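Side-chain contacts in NADP-dependent glyceraldehyde-3-phosphate dehydrogenase (Bacillus halodurans, PDB 3PRL), which probably catalyses the NADP-dependent, non-phosphorylating oxidation of glyceraldehyde 3-phosphate to 3-phosphoglycerate: residues Glu200-Asp204 / Ala205-Glu209; Lys431-Val435 / Gly436-Ile440. All coordinates share one frame; numbering follows the deposited sequence.

Contact 1. Residues Glu200-Asp204 / Ala205-Glu209; sequences EALAD and AGAPE
A205 lays its CB methyl over two carbonyl oxygens of the last helical turn of helix 192-204, with CB 3.2 Å from the oxygen of A201 and 3.3 Å from that of L202. The small alanine methyl suits a place pressed against main-chain oxygens. The chain then turns out of the helix in a Schellman motif. G206 N gives a hydrogen bond of 3.0 Å to A203 O, and A207 N reaches back 3.2 Å to L202 O with an N-H...O angle of 146°. L202 O also receives a weak bond from A205 N, so two N-H groups converge on one oxygen. G206 takes the positive phi (101°) that the turn requires, where a CB would press on the preceding carbonyl oxygen. L202 and A207 occupy the pair of positions whose apolar side chains come together in this motif, although the modelled spacing of their carbons is doubtful. L202 also packs on W80 of helix 70-86, as does A201, while A203 touches W20 of strand 19-21. D204 forms a salt bridge with R87, which probably offsets the cost of a carboxylate at the negative end of the helix. The bonds of the cap run from main chain to main chain, and the side chains contribute through their fit to it: glycine at the position of positive phi, and apolar L202 and A207 at the paired positions on either side of the turn.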
loop_
_atom_site.group_PDB
_atom_site.type_symbol
_atom_site.label_atom_id
_atom_site.label_comp_id
_atom_site.label_asym_id
_atom_site.label_seq_id
_atom_site.Cartn_x
_atom_site.Cartn_y
_atom_site.Cartn_z
ATOM N N GLU D 200 1.267 -35.134 -7.366
ATOM C CA GLU D 200 0.170 -36.077 -7.191
ATOM C C GLU D 200 -0.914 -35.554 -6.249
ATOM O O GLU D 200 -2.108 -35.648 -6.550
ATOM C CB GLU D 200 0.709 -37.391 -6.645
ATOM C CG GLU D 200 1.344 -38.278 -7.698
ATOM C CD GLU D 200 1.565 -39.693 -7.208
ATOM O OE1 GLU D 200 0.721 -40.208 -6.439
ATOM O OE2 GLU D 200 2.591 -40.280 -7.599
ATOM N N ALA D 201 -0.477 -35.034 -5.101
ATOM C CA ALA D 201 -1.374 -34.424 -4.117
ATOM C C ALA D 201 -2.162 -33.257 -4.709
ATOM O O ALA D 201 -3.301 -33.044 -4.337
ATOM C CB ALA D 201 -0.592 -33.982 -2.870
ATOM N N LEU D 202 -1.561 -32.524 -5.645
ATOM C CA LEU D 202 -2.234 -31.389 -6.313
ATOM C C LEU D 202 -3.319 -31.896 -7.261
ATOM O O LEU D 202 -4.410 -31.316 -7.363
ATOM C CB LEU D 202 -1.215 -30.556 -7.099
ATOM C CG LEU D 202 -1.414 -29.055 -7.337
ATOM C CD1 LEU D 202 -0.136 -28.477 -7.900
ATOM C CD2 LEU D 202 -2.564 -28.746 -8.258
ATOM N N ALA D 203 -2.991 -32.975 -7.965
ATOM C CA ALA D 203 -3.923 -33.687 -8.831
ATOM C C ALA D 203 -5.087 -34.269 -8.036
ATOM O O ALA D 203 -6.240 -34.118 -8.430
ATOM C CB ALA D 203 -3.183 -34.802 -9.590
ATOM N N ASP D 204 -4.775 -34.928 -6.919
ATOM C CA ASP D 204 -5.789 -35.554 -6.055
ATOM C C ASP D 204 -6.631 -34.478 -5.349
ATOM O O ASP D 204 -7.712 -34.758 -4.823
ATOM C CB ASP D 204 -5.145 -36.494 -5.012
ATOM C CG ASP D 204 -4.429 -37.718 -5.635
ATOM O OD1 ASP D 204 -4.556 -37.981 -6.856
ATOM O OD2 ASP D 204 -3.724 -38.427 -4.878
ATOM N N ALA D 205 -6.113 -33.253 -5.339
ATOM C CA ALA D 205 -6.797 -32.094 -4.764
ATOM C C ALA D 205 -7.795 -31.502 -5.748
ATOM O O ALA D 205 -8.594 -30.631 -5.385
ATOM C CB ALA D 205 -5.776 -31.036 -4.342
ATOM N N GLY D 206 -7.738 -31.972 -6.991
ATOM C CA GLY D 206 -8.656 -31.509 -8.034
ATOM C C GLY D 206 -8.104 -30.479 -9.011
ATOM O O GLY D 206 -8.860 -29.675 -9.542
ATOM N N ALA D 207 -6.799 -30.492 -9.268
ATOM C CA ALA D 207 -6.233 -29.592 -10.279
ATOM C C ALA D 207 -6.861 -29.881 -11.641
ATOM O O ALA D 207 -6.862 -31.030 -12.082
ATOM C CB ALA D 207 -4.735 -29.748 -10.357
ATOM N N PRO D 208 -7.439 -28.852 -12.293
ATOM C CA PRO D 208 -7.933 -29.096 -13.655
ATOM C C PRO D 208 -6.795 -29.486 -14.600
ATOM O O PRO D 208 -5.631 -29.190 -14.322
ATOM C CB PRO D 208 -8.557 -27.758 -14.054
ATOM C CG PRO D 208 -8.940 -27.118 -12.754
ATOM C CD PRO D 208 -7.907 -27.558 -11.754
ATOM N N GLU D 209 -7.140 -30.164 -15.691
ATOM C CA GLU D 209 -6.170 -30.687 -16.671
ATOM C C GLU D 209 -5.307 -29.587 -17.288
ATOM O O GLU D 209 -5.821 -28.552 -17.674
ATOM C CB GLU D 209 -6.926 -31.435 -17.779
ATOM C CG GLU D 209 -8.139 -30.661 -18.277
ATOM C CD GLU D 209 -8.995 -31.424 -19.260
ATOM O OE1 GLU D 209 -9.512 -32.514 -18.911
ATOM O OE2 GLU D 209 -9.170 -30.905 -20.381
#

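Contact 2. Residues Lys431-Val435 / Gly436-Ile440; sequences KHLEV and GTVHI
V435 and V438 meet methyl to methyl, tip to tip, with V435 CG2 3.8 Å from V438 CG2. The same V438 methyl is approached by L433 CD1 at 4.3 Å, from a direction roughly at right angles to the first, so that V438 is flanked by the two apolar side chains of the preceding bend. V435 holds CG1 anti to the carbonyl carbon (chi1 -54°), which leaves CG2 between the backbone N and the carbonyl carbon; from there the CG2 methyl also lies 3.3 Å from T437 O, against the main chain that follows. V438 holds CG1 anti to its backbone N (chi1 177°), which leaves CG2 directed back at the bend. L433 carries CD1 anti to its CA, and that reach brings this branch to V438 across the turn. Between L433 and V435 the chain makes an inverse gamma turn centred on E434, closed by a weak bond of 3.0 Å from V435 N to L433 O. Strand 415-419, helix 423-431 and strand 437-440 form a beta-alpha-beta crossover, and this bend is the return from helix to second strand. The strands are parallel neighbours; L433 and V438 both pack on I418, so branched apolar residues suit this buried side. N408 of helix 400-409 bonds to H432 O and E434 N of the bend, while the E434 carboxylate forms a salt bridge with K457. T437 lies about 11 Å, side chain to side chain, from E259, the predicted active-site residue. T437, V438 and H439 pair in parallel with a strand of the second subunit, extending the sheet across the interface; R477 of that subunit bonds to L433 O, and R475 of the same subunit to V435 O.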
loop_
_atom_site.group_PDB
_atom_site.type_symbol
_atom_site.label_atom_id
_atom_site.label_comp_id
_atom_site.label_asym_id
_atom_site.label_seq_id
_atom_site.Cartn_x
_atom_site.Cartn_y
_atom_site.Cartn_z
ATOM N N LYS D 431 25.024 -2.253 5.949
ATOM C CA LYS D 431 24.694 -1.415 4.802
ATOM C C LYS D 431 25.790 -1.395 3.732
ATOM O O LYS D 431 25.492 -1.237 2.548
ATOM C CB LYS D 431 24.300 0.005 5.244
ATOM C CG LYS D 431 23.502 0.780 4.202
ATOM C CD LYS D 431 22.011 0.475 4.250
ATOM C CE LYS D 431 21.304 0.739 2.892
ATOM N NZ LYS D 431 21.649 2.043 2.228
ATOM N N HIS D 432 27.045 -1.582 4.139
ATOM C CA HIS D 432 28.152 -1.700 3.171
ATOM C C HIS D 432 28.320 -3.124 2.641
ATOM O O HIS D 432 29.270 -3.398 1.913
ATOM C CB HIS D 432 29.498 -1.266 3.779
ATOM C CG HIS D 432 29.487 0.093 4.403
ATOM N ND1 HIS D 432 29.943 1.217 3.748
ATOM C CD2 HIS D 432 29.098 0.502 5.632
ATOM C CE1 HIS D 432 29.828 2.263 4.546
ATOM N NE2 HIS D 432 29.314 1.856 5.695
ATOM N N LEU D 433 27.439 -4.038 3.033
ATOM C CA LEU D 433 27.533 -5.406 2.544
ATOM C C LEU D 433 26.656 -5.612 1.317
ATOM O O LEU D 433 25.463 -5.348 1.364
ATOM C CB LEU D 433 27.161 -6.415 3.642
ATOM C CG LEU D 433 27.992 -6.417 4.937
ATOM C CD1 LEU D 433 27.378 -7.407 5.906
ATOM C CD2 LEU D 433 29.479 -6.715 4.693
ATOM N N GLU D 434 27.258 -6.109 0.237
ATOM C CA GLU D 434 26.568 -6.342 -1.042
ATOM C C GLU D 434 25.766 -7.658 -1.071
ATOM O O GLU D 434 26.120 -8.613 -1.759
ATOM C CB GLU D 434 27.572 -6.279 -2.198
ATOM C CG GLU D 434 28.354 -4.972 -2.261
ATOM C CD GLU D 434 29.538 -4.975 -3.237
ATOM O OE1 GLU D 434 29.944 -6.035 -3.775
ATOM O OE2 GLU D 434 30.098 -3.885 -3.449
ATOM N N VAL D 435 24.673 -7.692 -0.315
ATOM C CA VAL D 435 23.844 -8.889 -0.183
ATOM C C VAL D 435 22.395 -8.466 -0.176
ATOM O O VAL D 435 22.089 -7.278 -0.029
ATOM C CB VAL D 435 24.175 -9.685 1.110
ATOM C CG1 VAL D 435 25.670 -10.009 1.178
ATOM C CG2 VAL D 435 23.721 -8.922 2.358
ATOM N N GLY D 436 21.505 -9.424 -0.367
ATOM C CA GLY D 436 20.082 -9.178 -0.281
ATOM C C GLY D 436 19.635 -8.930 1.138
ATOM O O GLY D 436 18.933 -7.943 1.411
ATOM N N THR D 437 20.071 -9.803 2.050
ATOM C CA THR D 437 19.638 -9.727 3.444
ATOM C C THR D 437 20.794 -9.770 4.435
ATOM O O THR D 437 21.693 -10.580 4.291
ATOM C CB THR D 437 18.667 -10.882 3.759
ATOM O OG1 THR D 437 17.644 -10.893 2.765
ATOM C CG2 THR D 437 18.034 -10.734 5.178
ATOM N N VAL D 438 20.745 -8.901 5.442
ATOM C CA VAL D 438 21.673 -8.943 6.565
ATOM C C VAL D 438 20.907 -9.371 7.814
ATOM O O VAL D 438 19.845 -8.814 8.114
ATOM C CB VAL D 438 22.326 -7.563 6.822
ATOM C CG1 VAL D 438 23.243 -7.613 8.045
ATOM C CG2 VAL D 438 23.094 -7.086 5.575
ATOM N N HIS D 439 21.433 -10.367 8.520
ATOM C CA HIS D 439 20.864 -10.806 9.792
ATOM C C HIS D 439 21.714 -10.300 10.955
ATOM O O HIS D 439 22.913 -10.598 11.025
ATOM C CB HIS D 439 20.799 -12.337 9.863
ATOM C CG HIS D 439 19.857 -12.961 8.885
ATOM N ND1 HIS D 439 18.650 -13.504 9.261
ATOM C CD2 HIS D 439 19.947 -13.140 7.547
ATOM C CE1 HIS D 439 18.032 -13.987 8.198
ATOM N NE2 HIS D 439 18.794 -13.774 7.144
ATOM N N ILE D 440 21.087 -9.567 11.875
ATOM C CA ILE D 440 21.754 -9.134 13.112
ATOM C C ILE D 440 21.629 -10.154 14.259
ATOM O O ILE D 440 20.532 -10.407 14.784
ATOM C CB ILE D 440 21.283 -7.722 13.583
ATOM C CG1 ILE D 440 21.285 -6.718 12.422
ATOM C CG2 ILE D 440 22.134 -7.215 14.771
ATOM C CD1 ILE D 440 22.601 -6.597 11.672
#

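In the fold
From the N terminus, the chain comes first to contact 1, which closes the turn where helix 192-204 passes into the loop before strand 212-214. That helix connects the parallel neighbours 182-186 and 212-214 of the sheet near which residues such as K186, T189 and G219 bind NADP, though contact 1 itself lies away from that site. Contact 2 follows more than 200 residues later, turning from helix 423-431 into strand 437-440 of a second sheet. The two are in series, neither nested nor crossing, with centres 40 Å apart on opposite sides of the chain's centre. Contact 1 faces helix 70-86 within its own subunit, whereas contact 2 borders a neighbouring one.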